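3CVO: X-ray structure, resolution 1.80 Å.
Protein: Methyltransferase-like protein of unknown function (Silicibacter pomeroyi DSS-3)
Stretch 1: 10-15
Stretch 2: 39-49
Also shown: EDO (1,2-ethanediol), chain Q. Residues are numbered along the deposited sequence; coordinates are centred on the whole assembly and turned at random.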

HETATM    1  N   MSE A  10      15.057 -33.709  17.735  1.00 52.88           N
HETATM    2  CA  MSE A  10      14.911 -33.114  16.388  1.00 48.80           C
HETATM    3  C   MSE A  10      13.929 -31.922  16.510  1.00 45.33           C
HETATM    4  O   MSE A  10      12.914 -31.746  15.818  1.00 45.94           O
HETATM    5  CB  MSE A  10      14.450 -34.171  15.400  1.00 48.04           C
HETATM    6  CG  MSE A  10      13.759 -33.615  14.249  1.00 48.98           C
HETATM    7 SE   MSE A  10      14.454 -34.350  12.591  0.75 55.13          SE
HETATM    8  CE  MSE A  10      13.242 -35.978  12.634  1.00 16.83           C
ATOM      9  N   ARG A  11      14.311 -31.085  17.435  1.00 38.49           N
ATOM     10  CA  ARG A  11      13.468 -30.010  17.909  1.00 35.45           C
ATOM     11  C   ARG A  11      13.861 -28.682  17.260  1.00 33.49           C
ATOM     12  O   ARG A  11      15.045 -28.425  17.093  1.00 32.83           O
ATOM     13  CB  ARG A  11      13.608 -29.991  19.425  1.00 37.48           C
ATOM     14  CG  ARG A  11      13.349 -28.723  20.103  1.00 38.88           C
ATOM     15  CD  ARG A  11      13.868 -28.872  21.535  1.00 41.96           C
ATOM     16  NE  ARG A  11      13.124 -28.011  22.419  1.00 45.02           N
ATOM     17  CZ  ARG A  11      11.952 -28.341  22.937  1.00 42.74           C
ATOM     18  NH1 ARG A  11      11.411 -29.521  22.675  1.00 44.34           N
ATOM     19  NH2 ARG A  11      11.331 -27.487  23.719  1.00 49.44           N
ATOM     20  N   PRO A  12      12.869 -27.847  16.838  1.00 30.43           N
ATOM     21  CA  PRO A  12      13.273 -26.549  16.294  1.00 31.07           C
ATOM     22  C   PRO A  12      13.956 -25.751  17.364  1.00 30.36           C
ATOM     23  O   PRO A  12      13.459 -25.638  18.474  1.00 31.51           O
ATOM     24  CB  PRO A  12      11.947 -25.880  15.876  1.00 30.04           C
ATOM     25  CG  PRO A  12      11.010 -27.023  15.658  1.00 32.87           C
ATOM     26  CD  PRO A  12      11.437 -28.115  16.621  1.00 29.22           C
ATOM     27  N   GLU A  13      15.093 -25.202  17.008  1.00 32.38           N
ATOM     28  CA  GLU A  13      15.903 -24.474  17.970  1.00 35.57           C
ATOM     29  C   GLU A  13      15.627 -22.987  17.895  1.00 34.64           C
ATOM     30  O   GLU A  13      15.431 -22.432  16.835  1.00 34.31           O
ATOM     31  CB  GLU A  13      17.402 -24.725  17.732  1.00 39.09           C
ATOM     32  N   LEU A  14      15.635 -22.384  19.073  1.00 36.08           N
ATOM     33  CA  LEU A  14      15.619 -20.936  19.262  1.00 36.64           C
ATOM     34  C   LEU A  14      17.032 -20.384  19.118  1.00 38.55           C
ATOM     35  O   LEU A  14      17.887 -20.585  19.969  1.00 40.54           O
ATOM     36  CB  LEU A  14      15.048 -20.605  20.650  1.00 36.17           C
ATOM     37  CG  LEU A  14      14.793 -19.144  20.995  1.00 36.28           C
ATOM     38  CD1 LEU A  14      13.677 -18.580  20.127  1.00 33.39           C
ATOM     39  CD2 LEU A  14      14.445 -19.024  22.463  1.00 36.07           C
ATOM     40  N   THR A  15      17.274 -19.693  18.023  1.00 42.02           N
ATOM     41  CA  THR A  15      18.635 -19.208  17.711  1.00 45.67           C
ATOM     42  C   THR A  15      18.949 -17.813  18.262  1.00 44.23           C
ATOM     43  O   THR A  15      19.702 -17.041  17.669  1.00 48.23           O
ATOM     44  CB  THR A  15      18.889 -19.233  16.208  1.00 46.40           C
ATOM     45  OG1 THR A  15      17.655 -19.073  15.511  1.00 52.06           O
ATOM     46  CG2 THR A  15      19.482 -20.582  15.816  1.00 53.24           C
TER
HETATM   47  C1  EDO Q 214      12.657 -23.898  22.378  1.00 61.91           C
HETATM   48  O1  EDO Q 214      13.106 -24.368  23.655  1.00 66.27           O
HETATM   49  C2  EDO Q 214      13.633 -24.390  21.339  1.00 62.98           C
HETATM   50  O2  EDO Q 214      13.104 -25.625  20.858  1.00 64.58           O
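Stretch 2, residues 39-49: SGGSTVVAAEL

Stretch 1 has no regular helix or strand. Between R11 and L14 its phi/psi pairs (-100/138, -63/132, -96/142 and -82/108) all fall in the extended region, so the backbone is extended there, though it is not part of a regular strand. Stretch 2 begins as loop and then coils: from G41 to A47 phi stays between -74° and -54° and psi between -42° and -30°, the signature of a right-handed alpha helix. Hydrogen bonds from V44 N to G40 O (3.3 Å), V45 N to G41 O (3.1 Å), A46 N to S42 O (3.0 Å) and A47 N to T43 O (2.9 Å) confirm the i to i+4 pattern. G40, at the N-cap position, has phi/psi of 158/-131, where a CB would be jammed against the carbonyl oxygen of the residue before; glycine fits this turn for that reason alone. Its amide is held by the helix itself, G40 N donating to T43 OG1 at 3.0 Å with an angle of 170°.

The nearest CA atoms across the stretches are L14 CA and G41 CA, 3.9 Å apart, at the start of the helix. The segment runs broadly across the start of the helix: P12 touches G40, G41 and V44, L14 touches G41, S42 and V45, and R11 reaches further along, to V44 and E48. No backbone hydrogen bond joins the stretches. Instead, G41 CA approaches E13 O at 3.4 Å in a CA-H...O contact, with an angle of 129° at the hydrogen, and lies 3.6 Å from L14 N. The absence of a side chain at G41 permits this closeness: an ideal CB there would point toward stretch 1 and stand 2.3 Å from L14 N and 2.4 Å from E13 C, both clashes. The contact buries 361 Å², both sides summed.

Among the side chains, P12 points toward the helix and packs its CG against V44 CG2 at 3.8 Å, while its CB lies 3.8 Å from G40 C. L14 sets out sideways, with chi1 at -173° (t) and chi2 at 67° (p); its CD1 comes to 3.7 Å from S42 N, and its CD2 meets V45 CG2 at 4.0 Å. E13 points away, and its side chain is not modelled beyond CB.

R11 also leaves sideways, but three successive t rotamers extend it until its end comes nearer the helix. There R11 NH2 donates to E48 OE2 at 2.5 Å and 167°, a short, nearly linear hydrogen bond within a salt bridge. The carboxylate oxygen sits at the guanidinium edge, near its plane, where the N-H bonds point; V44 CG1 covers one face, 3.3 Å from R11 NH2.

A 1,2-ethanediol, probably from the crystallisation liquor, fits between the stretches. Its O2 donates a very short hydrogen bond of 2.4 Å to P12 O, and its C1 lies 3.6 Å from V45 CG2.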

ATOM      1  N   SER A  39       8.388 -18.824  11.729  1.00 23.76           N
ATOM      2  CA  SER A  39       8.097 -19.936  12.641  1.00 23.34           C
ATOM      3  C   SER A  39       9.379 -20.681  12.929  1.00 22.09           C
ATOM      4  O   SER A  39      10.281 -20.690  12.124  1.00 22.36           O
ATOM      5  CB  SER A  39       7.010 -20.864  12.083  1.00 23.81           C
ATOM      6  OG  SER A  39       7.504 -21.659  11.029  1.00 26.73           O
ATOM      7  N   GLY A  40       9.444 -21.292  14.099  1.00 23.13           N
ATOM      8  CA  GLY A  40      10.604 -22.073  14.512  1.00 24.33           C
ATOM      9  C   GLY A  40      10.729 -22.242  16.008  1.00 23.80           C
ATOM     10  O   GLY A  40       9.775 -22.563  16.725  1.00 21.61           O
ATOM     11  N   GLY A  41      11.921 -21.980  16.494  1.00 24.34           N
ATOM     12  CA  GLY A  41      12.205 -22.162  17.929  1.00 24.33           C
ATOM     13  C   GLY A  41      11.255 -21.386  18.822  1.00 24.26           C
ATOM     14  O   GLY A  41      10.838 -21.862  19.898  1.00 23.42           O
ATOM     15  N   SER A  42      10.874 -20.200  18.368  1.00 23.86           N
ATOM     16  CA  SER A  42      10.058 -19.300  19.199  1.00 22.73           C
ATOM     17  C   SER A  42       8.679 -19.914  19.387  1.00 24.09           C
ATOM     18  O   SER A  42       8.041 -19.828  20.439  1.00 23.54           O
ATOM     19  CB  SER A  42       9.929 -17.918  18.548  1.00 22.66           C
ATOM     20  OG  SER A  42       9.493 -18.004  17.191  1.00 23.05           O
ATOM     21  N   THR A  43       8.259 -20.585  18.330  1.00 22.08           N
ATOM     22  CA  THR A  43       6.943 -21.179  18.259  1.00 21.50           C
ATOM     23  C   THR A  43       6.848 -22.325  19.251  1.00 23.48           C
ATOM     24  O   THR A  43       5.824 -22.513  19.885  1.00 22.08           O
ATOM     25  CB  THR A  43       6.673 -21.753  16.846  1.00 21.63           C
ATOM     26  OG1 THR A  43       7.015 -20.767  15.839  1.00 20.73           O
ATOM     27  CG2 THR A  43       5.207 -22.158  16.725  1.00 22.21           C
ATOM     28  N   VAL A  44       7.948 -23.075  19.377  1.00 23.06           N
ATOM     29  CA  VAL A  44       8.044 -24.184  20.357  1.00 22.84           C
ATOM     30  C   VAL A  44       7.986 -23.615  21.768  1.00 22.46           C
ATOM     31  O   VAL A  44       7.312 -24.144  22.635  1.00 23.79           O
ATOM     32  CB  VAL A  44       9.332 -25.044  20.150  1.00 22.98           C
ATOM     33  CG1 VAL A  44       9.506 -26.096  21.280  1.00 24.63           C
ATOM     34  CG2 VAL A  44       9.301 -25.719  18.774  1.00 21.02           C
ATOM     35  N   VAL A  45       8.691 -22.515  21.978  1.00 23.52           N
ATOM     36  CA  VAL A  45       8.635 -21.805  23.255  1.00 22.24           C
ATOM     37  C   VAL A  45       7.193 -21.459  23.641  1.00 23.28           C
ATOM     38  O   VAL A  45       6.787 -21.633  24.797  1.00 22.00           O
ATOM     39  CB  VAL A  45       9.496 -20.523  23.304  1.00 23.77           C
ATOM     40  CG1 VAL A  45       9.202 -19.756  24.604  1.00 20.87           C
ATOM     41  CG2 VAL A  45      10.981 -20.855  23.195  1.00 25.76           C
ATOM     42  N   ALA A  46       6.410 -21.042  22.657  1.00 22.96           N
ATOM     43  CA  ALA A  46       5.018 -20.643  22.898  1.00 22.27           C
ATOM     44  C   ALA A  46       4.131 -21.867  23.151  1.00 22.22           C
ATOM     45  O   ALA A  46       3.276 -21.887  24.054  1.00 21.92           O
ATOM     46  CB  ALA A  46       4.479 -19.843  21.711  1.00 18.78           C
ATOM     47  N   ALA A  47       4.376 -22.896  22.346  1.00 21.80           N
ATOM     48  CA  ALA A  47       3.619 -24.141  22.375  1.00 23.24           C
ATOM     49  C   ALA A  47       3.691 -24.835  23.725  1.00 23.84           C
ATOM     50  O   ALA A  47       2.776 -25.547  24.116  1.00 23.75           O
ATOM     51  CB  ALA A  47       4.120 -25.098  21.278  1.00 20.93           C
ATOM     52  N   GLU A  48       4.803 -24.630  24.415  1.00 23.97           N
ATOM     53  CA  GLU A  48       5.109 -25.361  25.633  1.00 25.55           C
ATOM     54  C   GLU A  48       4.555 -24.667  26.851  1.00 24.95           C
ATOM     55  O   GLU A  48       4.622 -25.179  27.944  1.00 24.93           O
ATOM     56  CB  GLU A  48       6.613 -25.557  25.771  1.00 26.85           C
ATOM     57  CG  GLU A  48       7.144 -26.507  24.715  1.00 35.58           C
ATOM     58  CD  GLU A  48       8.603 -26.884  24.913  1.00 41.09           C
ATOM     59  OE1 GLU A  48       9.371 -26.090  25.525  1.00 45.85           O
ATOM     60  OE2 GLU A  48       8.964 -27.983  24.430  1.00 41.43           O
ATOM     61  N   LEU A  49       3.983 -23.493  26.626  1.00 23.26           N
ATOM     62  CA  LEU A  49       3.308 -22.735  27.663  1.00 21.95           C
ATOM     63  C   LEU A  49       1.796 -22.984  27.611  1.00 23.28           C
ATOM     64  O   LEU A  49       1.184 -23.056  26.529  1.00 23.86           O
ATOM     65  CB  LEU A  49       3.610 -21.242  27.546  1.00 20.91           C
ATOM     66  CG  LEU A  49       5.074 -20.801  27.701  1.00 26.35           C
ATOM     67  CD1 LEU A  49       5.263 -19.329  27.270  1.00 23.00           C
ATOM     68  CD2 LEU A  49       5.548 -21.016  29.104  1.00 29.59           C
TER